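Local coordinates for protein lantibiotic dehydratase (Microbispora corallina, PDB 5EHK) that probably uses glutamyl-tRNA to dehydrate serine and threonine residues of a precursor peptide during biosynthesis of the lantibiotic NAI-107, at residues R400-R404 against G451-E455; A405-Y409 against L435-Y441. All coordinates share one frame; numbering follows the deposited sequence.

Contact 1. Residues R400-R404 against G451-E455; sequences RRGMR and GPQEE
Arg400, Arg404 and Glu454 form a surface salt-bridge network between two loops of the lantibiotic dehydratase N-terminal family region. The Glu454 carboxylate serves both arginines. Its OE2 takes a weak hydrogen bond, part of a salt bridge, from Arg400 NH2 at 3.4 Å. This oxygen lies at the edge of the Arg400 guanidinium, and the two flat groups are turned 72° apart. The Arg400 chain bends at chi3 (-40°), which turns its end toward the acid.

Arg404 meets Glu454 differently. Its chain is extended from CG to NE and slides past the glutamate in the opposite direction. Glu454 CB lies over one guanidinium face, offset toward the rim. The 3.8 Å pair of Arg404 NE and Glu454 OE1 is a long salt bridge of charge alone, because the oxygen sits well out of the guanidinium plane. The directed bond of Arg404 runs from NH2 to Pro452 O, 3.1 Å, with the acceptor in the guanidinium plane.

The first loop joins helix 380-395 to helix 407-417. The second lies between strand 423-424 and helix 460-471. Arg400 and Pro452 also touch helix 407-417, through Arg407 and Arg408.

Contact 2. Residues A405-Y409 against L435-Y441; sequences ALRRY and LGPPAGY
Tyr409 makes the one direct hydrogen bond between the two segments. Its hydroxyl OH donates to Gly436 O at 2.6 Å. The acceptor lies at the ring edge, in the ring plane, while the donor is tilted 25° from the carbonyl plane. A water adds an indirect polar link. It donates to Ala405 O and to Ala439 O, at 3.0 and 2.7 Å respectively, and so joins the start of the first segment to the turn of the second.

CH-pi contacts hold the tyrosine ring on both faces. Pro438 CG sits over the centre of one face, 3.6 Å from the centroid of the Tyr409 ring. Leu435 CD2 lies on the opposite face, offset toward the rim and 4.0 Å from the same Tyr409 centroid. The ring reaches this slot with CG anti to the backbone N (chi1 -156°). Two packed faces and the bonded hydroxyl probably limit its rotation.

Apolar packing extends from the same proline. Leu406 CD2 meets Pro438 CG at 3.8 Å, and the two side chains run side by side. The same methyl lies 3.6 Å from Tyr441 OH, where leucine and tyrosine cross at about a right angle. Pro438 CD lies over the centre of the Tyr441 ring, so this proline is placed between two tyrosines. A type II beta turn from Pro438 to Tyr441, closed by Tyr441 N to Pro438 O, shapes this part of the loop.

Leu406 is at the N-cap position of helix 407-417, and Tyr409 lies in its first turn. Through these two the loop makes a buried contact with the helix start. Leu435 also touches Phe413 farther along. Helix 647-656 borders Ala405, Leu406, Pro437 and Tyr441. Its Glu654 OE1 is hydrogen-bonded to Tyr441 OH, and Arg650 makes a cation-pi contact with the Tyr441 ring.

Contact 1 lies at the surface and contact 2 is buried; their centres are about 11 Å apart. Residues 400-404 run directly into 405-409, so the first segments form one continuous approach to helix 407-417. The partner segments, 435-441 and 451-455, come from the long connection between strand 423-424 and helix 460-471. Contact 1 relies mainly on charge, with one weak and one long salt bridge, plus a hydrogen bond from an arginine to a backbone carbonyl. Contact 2 relies on ring faces, apolar packing and one direct hydrogen bond from a tyrosine hydroxyl to a backbone carbonyl. Arginines of the helix start join the two: Arg407 packs on Arg400, and Arg408 lies against Gly451 and Pro452.

Contact 1. Residues R400-R404 against G451-E455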
loop_
_atom_site.group_PDB
_atom_site.type_symbol
_atom_site.label_atom_id
_atom_site.label_comp_id
_atom_site.label_asym_id
_atom_site.label_seq_id
_atom_site.Cartn_x
_atom_site.Cartn_y
_atom_site.Cartn_z
ATOM N N ARG A 400 8.449 11.859 -14.139
ATOM C CA ARG A 400 7.733 12.536 -13.078
ATOM C C ARG A 400 8.064 14.044 -13.156
ATOM O O ARG A 400 9.144 14.406 -13.605
ATOM C CB ARG A 400 8.228 11.939 -11.749
ATOM C CG ARG A 400 7.471 12.393 -10.535
ATOM C CD ARG A 400 8.264 12.190 -9.266
ATOM N NE ARG A 400 9.010 10.937 -9.237
ATOM C CZ ARG A 400 8.444 9.740 -9.100
ATOM N NH1 ARG A 400 7.122 9.645 -9.000
ATOM N NH2 ARG A 400 9.192 8.641 -9.082
ATOM N N ARG A 401 7.152 14.926 -12.762
ATOM C CA ARG A 401 7.519 16.339 -12.550
ATOM C C ARG A 401 7.434 16.707 -11.062
ATOM O O ARG A 401 6.462 16.385 -10.385
ATOM C CB ARG A 401 6.677 17.280 -13.426
ATOM C CG ARG A 401 7.204 17.392 -14.866
ATOM C CD ARG A 401 6.083 17.291 -15.935
ATOM N NE ARG A 401 5.375 16.026 -15.787
ATOM C CZ ARG A 401 5.916 14.835 -16.067
ATOM N NH1 ARG A 401 7.165 14.766 -16.535
ATOM N NH2 ARG A 401 5.221 13.704 -15.887
ATOM N N GLY A 402 8.457 17.366 -10.542
ATOM C CA GLY A 402 8.448 17.717 -9.135
ATOM C C GLY A 402 8.892 16.581 -8.236
ATOM O O GLY A 402 9.064 15.469 -8.691
ATOM N N MET A 403 9.090 16.870 -6.958
ATOM C CA MET A 403 9.351 15.850 -5.952
ATOM C C MET A 403 8.217 14.804 -5.846
ATOM O O MET A 403 7.029 15.112 -5.997
ATOM C CB MET A 403 9.509 16.513 -4.590
ATOM C CG MET A 403 10.667 17.448 -4.469
ATOM S SD MET A 403 12.236 16.574 -4.349
ATOM C CE MET A 403 12.282 16.245 -2.579
ATOM N N ARG A 404 8.601 13.565 -5.544
ATOM C CA ARG A 404 7.658 12.485 -5.326
ATOM C C ARG A 404 6.795 12.776 -4.096
ATOM O O ARG A 404 5.636 12.400 -4.055
ATOM C CB ARG A 404 8.390 11.156 -5.159
ATOM C CG ARG A 404 7.453 9.980 -5.194
ATOM C CD ARG A 404 8.148 8.659 -4.972
ATOM N NE ARG A 404 7.190 7.549 -4.927
ATOM C CZ ARG A 404 6.646 7.077 -3.806
ATOM N NH1 ARG A 404 6.938 7.625 -2.631
ATOM N NH2 ARG A 404 5.800 6.059 -3.856
ATOM N N GLY A 451 1.507 6.819 0.752
ATOM C CA GLY A 451 0.943 5.883 -0.209
ATOM C C GLY A 451 1.710 4.571 -0.311
ATOM O O GLY A 451 2.518 4.239 0.557
ATOM N N PRO A 452 1.431 3.787 -1.358
ATOM C CA PRO A 452 2.256 2.595 -1.597
ATOM C C PRO A 452 3.748 2.949 -1.668
ATOM O O PRO A 452 4.140 3.926 -2.319
ATOM C CB PRO A 452 1.760 2.096 -2.966
ATOM C CG PRO A 452 0.353 2.616 -3.081
ATOM C CD PRO A 452 0.359 3.944 -2.364
ATOM N N GLN A 453 4.570 2.159 -0.991
ATOM C CA GLN A 453 6.023 2.344 -1.018
ATOM C C GLN A 453 6.528 2.104 -2.452
ATOM O O GLN A 453 5.828 1.499 -3.267
ATOM C CB GLN A 453 6.693 1.372 -0.038
ATOM C CG GLN A 453 8.210 1.521 0.108
ATOM C CD GLN A 453 8.633 2.820 0.783
ATOM O OE1 GLN A 453 8.796 3.854 0.128
ATOM N NE2 GLN A 453 8.875 2.755 2.090
ATOM N N GLU A 454 7.685 2.650 -2.803
ATOM C CA GLU A 454 8.202 2.423 -4.149
ATOM C C GLU A 454 9.085 1.161 -4.159
ATOM O O GLU A 454 10.004 1.025 -3.341
ATOM C CB GLU A 454 8.951 3.659 -4.657
ATOM C CG GLU A 454 8.826 3.878 -6.166
ATOM C CD GLU A 454 9.562 5.134 -6.662
ATOM O OE1 GLU A 454 10.353 5.740 -5.898
ATOM O OE2 GLU A 454 9.342 5.517 -7.829
ATOM N N GLU A 455 8.783 0.230 -5.065
ATOM C CA GLU A 455 9.607 -0.975 -5.246
ATOM C C GLU A 455 10.978 -0.614 -5.821
ATOM O O GLU A 455 11.069 0.191 -6.745
ATOM C CB GLU A 455 8.917 -1.961 -6.198
ATOM C CG GLU A 455 7.908 -2.902 -5.542
ATOM C CD GLU A 455 7.380 -3.964 -6.513
ATOM O OE1 GLU A 455 6.330 -4.589 -6.223
ATOM O OE2 GLU A 455 8.009 -4.162 -7.578
#

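Contact 2. Residues A405-Y409 against L435-Y441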
loop_
_atom_site.group_PDB
_atom_site.type_symbol
_atom_site.label_atom_id
_atom_site.label_comp_id
_atom_site.label_asym_id
_atom_site.label_seq_id
_atom_site.Cartn_x
_atom_site.Cartn_y
_atom_site.Cartn_z
ATOM N N ALA A 405 7.358 13.450 -3.102
ATOM C CA ALA A 405 6.614 13.833 -1.898
ATOM C C ALA A 405 5.347 14.705 -2.061
ATOM O O ALA A 405 4.632 14.927 -1.091
ATOM C CB ALA A 405 7.547 14.494 -0.896
ATOM N N LEU A 406 5.081 15.236 -3.247
ATOM C CA LEU A 406 3.938 16.109 -3.410
ATOM C C LEU A 406 3.055 15.577 -4.480
ATOM O O LEU A 406 2.191 16.299 -4.965
ATOM C CB LEU A 406 4.335 17.535 -3.799
ATOM C CG LEU A 406 5.111 18.486 -2.892
ATOM C CD1 LEU A 406 5.182 19.887 -3.536
ATOM C CD2 LEU A 406 4.524 18.553 -1.469
ATOM N N ARG A 407 3.271 14.342 -4.908
ATOM C CA ARG A 407 2.419 13.825 -5.981
ATOM C C ARG A 407 1.003 13.462 -5.497
ATOM O O ARG A 407 0.001 13.860 -6.103
ATOM C CB ARG A 407 3.098 12.679 -6.720
ATOM C CG ARG A 407 4.419 13.065 -7.343
ATOM C CD ARG A 407 4.288 13.634 -8.756
ATOM N NE ARG A 407 3.406 14.790 -8.895
ATOM C CZ ARG A 407 3.652 16.019 -8.418
ATOM N NH1 ARG A 407 4.739 16.275 -7.689
ATOM N NH2 ARG A 407 2.777 17.002 -8.642
ATOM N N ARG A 408 0.913 12.743 -4.383
ATOM C CA ARG A 408 -0.394 12.445 -3.810
ATOM C C ARG A 408 -1.069 13.714 -3.262
ATOM O O ARG A 408 -2.284 13.849 -3.324
ATOM C CB ARG A 408 -0.299 11.353 -2.739
ATOM C CG ARG A 408 0.155 9.976 -3.267
ATOM C CD ARG A 408 0.461 9.021 -2.096
ATOM N NE ARG A 408 -0.771 8.797 -1.336
ATOM C CZ ARG A 408 -1.733 7.955 -1.708
ATOM N NH1 ARG A 408 -1.571 7.203 -2.793
ATOM N NH2 ARG A 408 -2.839 7.850 -0.990
ATOM N N TYR A 409 -0.280 14.636 -2.719
ATOM C CA TYR A 409 -0.796 15.912 -2.221
ATOM C C TYR A 409 -1.471 16.723 -3.337
ATOM O O TYR A 409 -2.566 17.253 -3.178
ATOM C CB TYR A 409 0.362 16.705 -1.655
ATOM C CG TYR A 409 -0.001 17.748 -0.631
ATOM C CD1 TYR A 409 -0.443 17.383 0.620
ATOM C CD2 TYR A 409 0.153 19.090 -0.904
ATOM C CE1 TYR A 409 -0.745 18.329 1.570
ATOM C CE2 TYR A 409 -0.123 20.037 0.032
ATOM C CZ TYR A 409 -0.585 19.660 1.275
ATOM O OH TYR A 409 -0.897 20.615 2.227
ATOM N N LEU A 435 -5.660 20.644 3.985
ATOM C CA LEU A 435 -5.250 19.286 3.686
ATOM C C LEU A 435 -4.341 18.807 4.811
ATOM O O LEU A 435 -4.260 17.612 5.103
ATOM C CB LEU A 435 -4.456 19.300 2.388
ATOM C CG LEU A 435 -4.976 18.673 1.091
ATOM C CD1 LEU A 435 -6.456 18.872 0.921
ATOM C CD2 LEU A 435 -4.225 19.256 -0.101
ATOM N N GLY A 436 -3.694 19.755 5.481
ATOM C CA GLY A 436 -2.646 19.425 6.425
ATOM C C GLY A 436 -1.354 19.237 5.650
ATOM O O GLY A 436 -1.333 19.366 4.424
ATOM N N PRO A 437 -0.258 18.941 6.354
ATOM C CA PRO A 437 1.027 18.704 5.697
ATOM C C PRO A 437 1.006 17.392 4.929
ATOM O O PRO A 437 0.251 16.496 5.284
ATOM C CB PRO A 437 1.984 18.611 6.873
ATOM C CG PRO A 437 1.159 18.100 7.964
ATOM C CD PRO A 437 -0.181 18.718 7.802
ATOM N N PRO A 438 1.813 17.280 3.873
ATOM C CA PRO A 438 1.824 16.057 3.067
ATOM C C PRO A 438 2.464 14.918 3.852
ATOM O O PRO A 438 3.252 15.178 4.777
ATOM C CB PRO A 438 2.716 16.431 1.873
ATOM C CG PRO A 438 2.808 17.891 1.896
ATOM C CD PRO A 438 2.736 18.283 3.333
ATOM N N ALA A 439 2.147 13.685 3.469
ATOM C CA ALA A 439 2.689 12.521 4.139
ATOM C C ALA A 439 4.192 12.669 4.318
ATOM O O ALA A 439 4.925 13.030 3.386
ATOM C CB ALA A 439 2.359 11.275 3.356
ATOM N N GLY A 440 4.642 12.470 5.543
ATOM C CA GLY A 440 6.059 12.389 5.793
ATOM C C GLY A 440 6.645 13.648 6.368
ATOM O O GLY A 440 7.761 13.623 6.857
ATOM N N TYR A 441 5.923 14.756 6.309
ATOM C CA TYR A 441 6.481 15.987 6.842
ATOM C C TYR A 441 6.672 15.862 8.356
ATOM O O TYR A 441 5.797 15.375 9.064
ATOM C CB TYR A 441 5.617 17.195 6.475
ATOM C CG TYR A 441 5.886 17.793 5.091
ATOM C CD1 TYR A 441 6.026 19.163 4.928
ATOM C CD2 TYR A 441 5.974 16.990 3.948
ATOM C CE1 TYR A 441 6.256 19.722 3.689
ATOM C CE2 TYR A 441 6.200 17.548 2.699
ATOM C CZ TYR A 441 6.344 18.923 2.591
ATOM O OH TYR A 441 6.555 19.519 1.383
HETATM O O HOH W 1 4.480 12.556 0.739
#